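Side-chain contacts in Rbstp0775 protein (Geobacillus stearothermophilus, PDB 1RZ3), which is of unknown function but probably acts as an ATP-dependent kinase related to uridine kinases and phosphoribulokinases: residues Val63-Ala66 and Lys67-His70; Phe77-Tyr80 and Tyr81-Asp85. All blocks are in the same frame, centred on the assembly; numbering follows the deposited sequence.

Interaction 1: Val63-Ala66 and Lys67-His70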
loop_
_atom_site.group_PDB
_atom_site.type_symbol
_atom_site.label_atom_id
_atom_site.label_comp_id
_atom_site.label_asym_id
_atom_site.label_seq_id
_atom_site.Cartn_x
_atom_site.Cartn_y
_atom_site.Cartn_z
ATOM N N VAL A 63 12.090 -4.171 5.492
ATOM C CA VAL A 63 13.456 -4.345 5.962
ATOM C C VAL A 63 13.939 -5.782 5.784
ATOM O O VAL A 63 13.158 -6.675 5.469
ATOM C CB VAL A 63 13.576 -3.962 7.450
ATOM C CG1 VAL A 63 13.166 -2.508 7.641
ATOM C CG2 VAL A 63 12.694 -4.878 8.298
ATOM N N GLU A 64 15.236 -5.993 5.989
ATOM C CA GLU A 64 15.850 -7.315 5.858
ATOM C C GLU A 64 15.291 -8.286 6.904
ATOM O O GLU A 64 14.794 -7.864 7.948
ATOM C CB GLU A 64 17.365 -7.192 6.035
ATOM C CG GLU A 64 17.750 -6.547 7.355
ATOM C CD GLU A 64 19.215 -6.173 7.432
ATOM O OE1 GLU A 64 20.070 -7.083 7.388
ATOM O OE2 GLU A 64 19.507 -4.963 7.540
ATOM N N ARG A 65 15.389 -9.583 6.619
ATOM C CA ARG A 65 14.892 -10.617 7.530
ATOM C C ARG A 65 15.417 -10.432 8.952
ATOM O O ARG A 65 14.663 -10.512 9.921
ATOM C CB ARG A 65 15.300 -12.008 7.034
ATOM C CG ARG A 65 14.684 -12.421 5.710
ATOM C CD ARG A 65 15.266 -13.743 5.222
ATOM N NE ARG A 65 14.803 -14.077 3.878
ATOM C CZ ARG A 65 15.268 -15.088 3.149
ATOM N NH1 ARG A 65 16.220 -15.879 3.629
ATOM N NH2 ARG A 65 14.782 -15.309 1.934
ATOM N N ALA A 66 16.716 -10.184 9.065
ATOM C CA ALA A 66 17.356 -10.003 10.360
ATOM C C ALA A 66 16.690 -8.944 11.231
ATOM O O ALA A 66 16.834 -8.967 12.454
ATOM C CB ALA A 66 18.829 -9.661 10.161
ATOM N N LYS A 67 15.956 -8.021 10.615
ATOM C CA LYS A 67 15.297 -6.964 11.375
ATOM C C LYS A 67 13.814 -7.200 11.647
ATOM O O LYS A 67 13.207 -6.484 12.442
ATOM C CB LYS A 67 15.472 -5.615 10.671
ATOM C CG LYS A 67 16.910 -5.127 10.620
ATOM C CD LYS A 67 16.999 -3.706 10.087
ATOM C CE LYS A 67 18.440 -3.216 10.081
ATOM N NZ LYS A 67 18.552 -1.804 9.623
ATOM N N ARG A 68 13.227 -8.197 10.998
ATOM C CA ARG A 68 11.810 -8.477 11.197
ATOM C C ARG A 68 11.532 -9.921 11.610
ATOM O O ARG A 68 10.377 -10.324 11.733
ATOM C CB ARG A 68 11.030 -8.122 9.928
ATOM C CG ARG A 68 11.502 -8.854 8.689
ATOM C CD ARG A 68 11.025 -8.156 7.424
ATOM N NE ARG A 68 11.565 -8.791 6.228
ATOM C CZ ARG A 68 11.070 -9.895 5.685
ATOM N NH1 ARG A 68 10.014 -10.482 6.227
ATOM N NH2 ARG A 68 11.639 -10.418 4.608
ATOM N N TYR A 69 12.598 -10.692 11.820
ATOM C CA TYR A 69 12.490 -12.088 12.245
ATOM C C TYR A 69 13.486 -12.357 13.373
ATOM O O TYR A 69 14.545 -11.737 13.428
ATOM C CB TYR A 69 12.793 -13.044 11.088
ATOM C CG TYR A 69 11.725 -13.123 10.022
ATOM C CD1 TYR A 69 10.423 -13.514 10.335
ATOM C CD2 TYR A 69 12.024 -12.837 8.692
ATOM C CE1 TYR A 69 9.446 -13.621 9.345
ATOM C CE2 TYR A 69 11.056 -12.941 7.697
ATOM C CZ TYR A 69 9.770 -13.333 8.030
ATOM O OH TYR A 69 8.816 -13.440 7.044
ATOM N N HIS A 70 13.139 -13.278 14.268
ATOM C CA HIS A 70 14.009 -13.638 15.387
ATOM C C HIS A 70 14.512 -12.423 16.159
ATOM O O HIS A 70 15.685 -12.352 16.525
ATOM C CB HIS A 70 15.211 -14.436 14.880
ATOM C CG HIS A 70 14.838 -15.613 14.037
ATOM N ND1 HIS A 70 14.045 -16.640 14.502
ATOM C CD2 HIS A 70 15.134 -15.918 12.751
ATOM C CE1 HIS A 70 13.869 -17.528 13.540
ATOM N NE2 HIS A 70 14.518 -17.113 12.467
HETATM O O HOH W 1 17.053 -11.008 14.283
#

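Interaction 2: Phe77-Tyr80 and Tyr81-Asp85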
loop_
_atom_site.group_PDB
_atom_site.type_symbol
_atom_site.label_atom_id
_atom_site.label_comp_id
_atom_site.label_asym_id
_atom_site.label_seq_id
_atom_site.Cartn_x
_atom_site.Cartn_y
_atom_site.Cartn_z
ATOM N N PHE A 77 3.971 -8.316 16.313
ATOM C CA PHE A 77 4.659 -7.051 16.531
ATOM C C PHE A 77 5.739 -6.824 15.474
ATOM O O PHE A 77 5.942 -5.698 15.019
ATOM C CB PHE A 77 5.290 -7.046 17.926
ATOM C CG PHE A 77 5.862 -5.720 18.334
ATOM C CD1 PHE A 77 5.091 -4.802 19.035
ATOM C CD2 PHE A 77 7.172 -5.388 18.010
ATOM C CE1 PHE A 77 5.614 -3.566 19.413
ATOM C CE2 PHE A 77 7.707 -4.154 18.383
ATOM C CZ PHE A 77 6.925 -3.241 19.086
ATOM N N GLU A 78 6.437 -7.893 15.103
ATOM C CA GLU A 78 7.493 -7.812 14.097
ATOM C C GLU A 78 6.881 -7.417 12.756
ATOM O O GLU A 78 7.403 -6.564 12.034
ATOM C CB GLU A 78 8.195 -9.165 13.934
ATOM C CG GLU A 78 8.805 -9.736 15.206
ATOM C CD GLU A 78 9.624 -10.985 14.948
ATOM O OE1 GLU A 78 9.148 -11.871 14.213
ATOM O OE2 GLU A 78 10.746 -11.087 15.488
ATOM N N TYR A 79 5.766 -8.059 12.431
ATOM C CA TYR A 79 5.067 -7.816 11.179
ATOM C C TYR A 79 4.443 -6.423 11.095
ATOM O O TYR A 79 4.578 -5.734 10.081
ATOM C CB TYR A 79 4.000 -8.901 10.989
ATOM C CG TYR A 79 3.177 -8.801 9.717
ATOM C CD1 TYR A 79 3.763 -8.461 8.499
ATOM C CD2 TYR A 79 1.815 -9.111 9.727
ATOM C CE1 TYR A 79 3.010 -8.436 7.317
ATOM C CE2 TYR A 79 1.060 -9.091 8.558
ATOM C CZ TYR A 79 1.661 -8.755 7.361
ATOM O OH TYR A 79 0.911 -8.758 6.210
ATOM N N TYR A 80 3.782 -5.989 12.162
ATOM C CA TYR A 80 3.130 -4.686 12.140
ATOM C C TYR A 80 4.033 -3.477 12.390
ATOM O O TYR A 80 3.877 -2.438 11.743
ATOM C CB TYR A 80 1.979 -4.646 13.152
ATOM C CG TYR A 80 1.112 -3.411 13.012
ATOM C CD1 TYR A 80 0.160 -3.316 11.994
ATOM C CD2 TYR A 80 1.287 -2.312 13.855
ATOM C CE1 TYR A 80 -0.589 -2.162 11.813
ATOM C CE2 TYR A 80 0.543 -1.150 13.684
ATOM C CZ TYR A 80 -0.393 -1.081 12.660
ATOM O OH TYR A 80 -1.124 0.067 12.477
ATOM N N TYR A 81 4.974 -3.607 13.320
ATOM C CA TYR A 81 5.843 -2.483 13.675
ATOM C C TYR A 81 7.278 -2.480 13.165
ATOM O O TYR A 81 7.866 -1.413 12.986
ATOM C CB TYR A 81 5.885 -2.330 15.198
ATOM C CG TYR A 81 4.663 -1.676 15.792
ATOM C CD1 TYR A 81 4.361 -0.346 15.508
ATOM C CD2 TYR A 81 3.815 -2.380 16.645
ATOM C CE1 TYR A 81 3.246 0.272 16.058
ATOM C CE2 TYR A 81 2.695 -1.771 17.207
ATOM C CZ TYR A 81 2.419 -0.443 16.906
ATOM O OH TYR A 81 1.317 0.174 17.442
ATOM N N LEU A 82 7.849 -3.653 12.935
ATOM C CA LEU A 82 9.237 -3.709 12.495
ATOM C C LEU A 82 9.478 -4.003 11.023
ATOM O O LEU A 82 10.521 -3.630 10.487
ATOM C CB LEU A 82 9.999 -4.738 13.339
ATOM C CG LEU A 82 9.877 -4.557 14.857
ATOM C CD1 LEU A 82 10.742 -5.593 15.559
ATOM C CD2 LEU A 82 10.293 -3.146 15.251
ATOM N N GLN A 83 8.531 -4.665 10.367
ATOM C CA GLN A 83 8.703 -5.019 8.960
ATOM C C GLN A 83 8.923 -3.813 8.043
ATOM O O GLN A 83 9.609 -3.918 7.018
ATOM C CB GLN A 83 7.512 -5.846 8.472
ATOM C CG GLN A 83 7.697 -6.396 7.067
ATOM C CD GLN A 83 7.056 -7.754 6.890
ATOM O OE1 GLN A 83 7.327 -8.677 7.656
ATOM N NE2 GLN A 83 6.206 -7.886 5.876
ATOM N N TRP A 84 8.322 -2.681 8.401
ATOM C CA TRP A 84 8.474 -1.442 7.638
ATOM C C TRP A 84 9.083 -0.383 8.547
ATOM O O TRP A 84 8.706 -0.277 9.714
ATOM C CB TRP A 84 7.117 -0.917 7.149
ATOM C CG TRP A 84 6.535 -1.680 6.016
ATOM C CD1 TRP A 84 6.750 -1.464 4.685
ATOM C CD2 TRP A 84 5.684 -2.825 6.106
ATOM N NE1 TRP A 84 6.086 -2.410 3.939
ATOM C CE2 TRP A 84 5.423 -3.259 4.786
ATOM C CE3 TRP A 84 5.118 -3.532 7.175
ATOM C CZ2 TRP A 84 4.620 -4.368 4.506
ATOM C CZ3 TRP A 84 4.318 -4.637 6.898
ATOM C CH2 TRP A 84 4.078 -5.042 5.574
ATOM N N ASP A 85 10.029 0.387 8.017
ATOM C CA ASP A 85 10.634 1.472 8.783
ATOM C C ASP A 85 9.647 2.605 8.527
ATOM O O ASP A 85 9.836 3.429 7.623
ATOM C CB ASP A 85 12.009 1.836 8.220
ATOM C CG ASP A 85 12.739 2.836 9.084
ATOM O OD1 ASP A 85 12.065 3.650 9.749
ATOM O OD2 ASP A 85 13.987 2.823 9.085
HETATM O O HOH W 2 6.258 -1.924 10.154
#

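Interaction 1: Val63-Ala66 and Lys67-His70
The carbonyl O of Arg65 is gripped by two backbone N-H groups: Arg68 N lies 2.9 Å from Arg65 O, and Tyr69 N adds a weak bond to it. One residue earlier, Glu64 O receives Lys67 N at 2.9 Å, so a single short helical turn is closed. Arg68 NE donates to Val63 O over 2.8 Å, nearly in the guanidinium plane but with an N-H...O angle of only 142°. CG of Arg68 stands between its own backbone N and carbonyl carbon (chi1 58°), which turns the extended chain toward Val63, where Arg68 CD packs against Val63 CG2 at 3.8 Å. Arginine suits the place: its long chain packs on the valine while NE reaches Val63 O and NH2 reaches Tyr108 OH. Cutting Arg68 back to an alanine is likely to cost Val63 O and Tyr108 OH this partner and to open a gap beside the valine methyl. The aliphatic part of Lys67 crosses that of Glu64 at a slant, CG to CG at 3.7 Å, and ends in a long salt bridge, Glu64 OE2 to Lys67 NZ 3.9 Å, a pairing suited to the surface. Arg65 CB meets the edge of the Tyr69 ring at CD2. The turn 65-68 is tied to the two-stranded sheet through Tyr108 of strand 102-109 and through Arg65 NH2, which bonds His110 O, while Arg68 O takes Arg175 of helix 169-187.

Interaction 2: Phe77-Tyr80 and Tyr81-Asp85
Aromatic contacts dominate the side of the turn formed by Phe77, Tyr80 and Tyr81. Tyr80 sets its edge on the face of Tyr81, CD2 over the ring centre, with centroids 4.9 Å apart and planes at 90°. Tyr81 CB lies over the face of Phe77, a CH-pi contact 4.2 Å from the centroid, while the two rings themselves meet obliquely. With CG opposite the backbone N in Phe77 (chi1 -172°) but beside it in Tyr81 (chi1 -77°), the rings converge from positions one helical turn apart. Aromatic residues suit the place, Tyr80 giving its edge and Tyr81 and Phe77 their faces.

Among mixed contacts, Gln83 NE2 approaches the edge of the Tyr79 ring, 3.5 Å from Tyr79 CE1, and Trp84 runs alongside the same tyrosine. Trp84 CZ3, on the indole edge, lies 3.4 Å from Tyr79 O, a buried oxygen with no polar partner.

Hydrogen bonding follows the backbone. Tyr81 N binds Phe77 O at 2.9 Å, whereas the bonds of Leu82 N and Gln83 N to Glu78 O are weak. A water joins Tyr80 O to Trp84 N. Helix 75-82 has a wider pi-type turn at 78-80 and carries an aromatic cluster that Tyr182 of helix 169-187 extends.

Interactions 1 and 2 follow one another along the chain, on the helices 65-68 and 75-82, with centres about 9 Å apart. They touch directly: Val63 N probably hydrogen-bonds Gln83 O at 2.9 Å, and Val63 CG2 packs 3.3 Å from Leu82 O, so the start of the first turn lies against the end of the second helix. Arg175 of helix 169-187 links them further, since the residue that meets interaction 1 also forms a salt bridge to Glu78. Interaction 1 lies at the surface and interaction 2 is buried. Both are away from the calcium site at Asp124, although the Tyr79 side chain comes near, without touching, the probable P-loop.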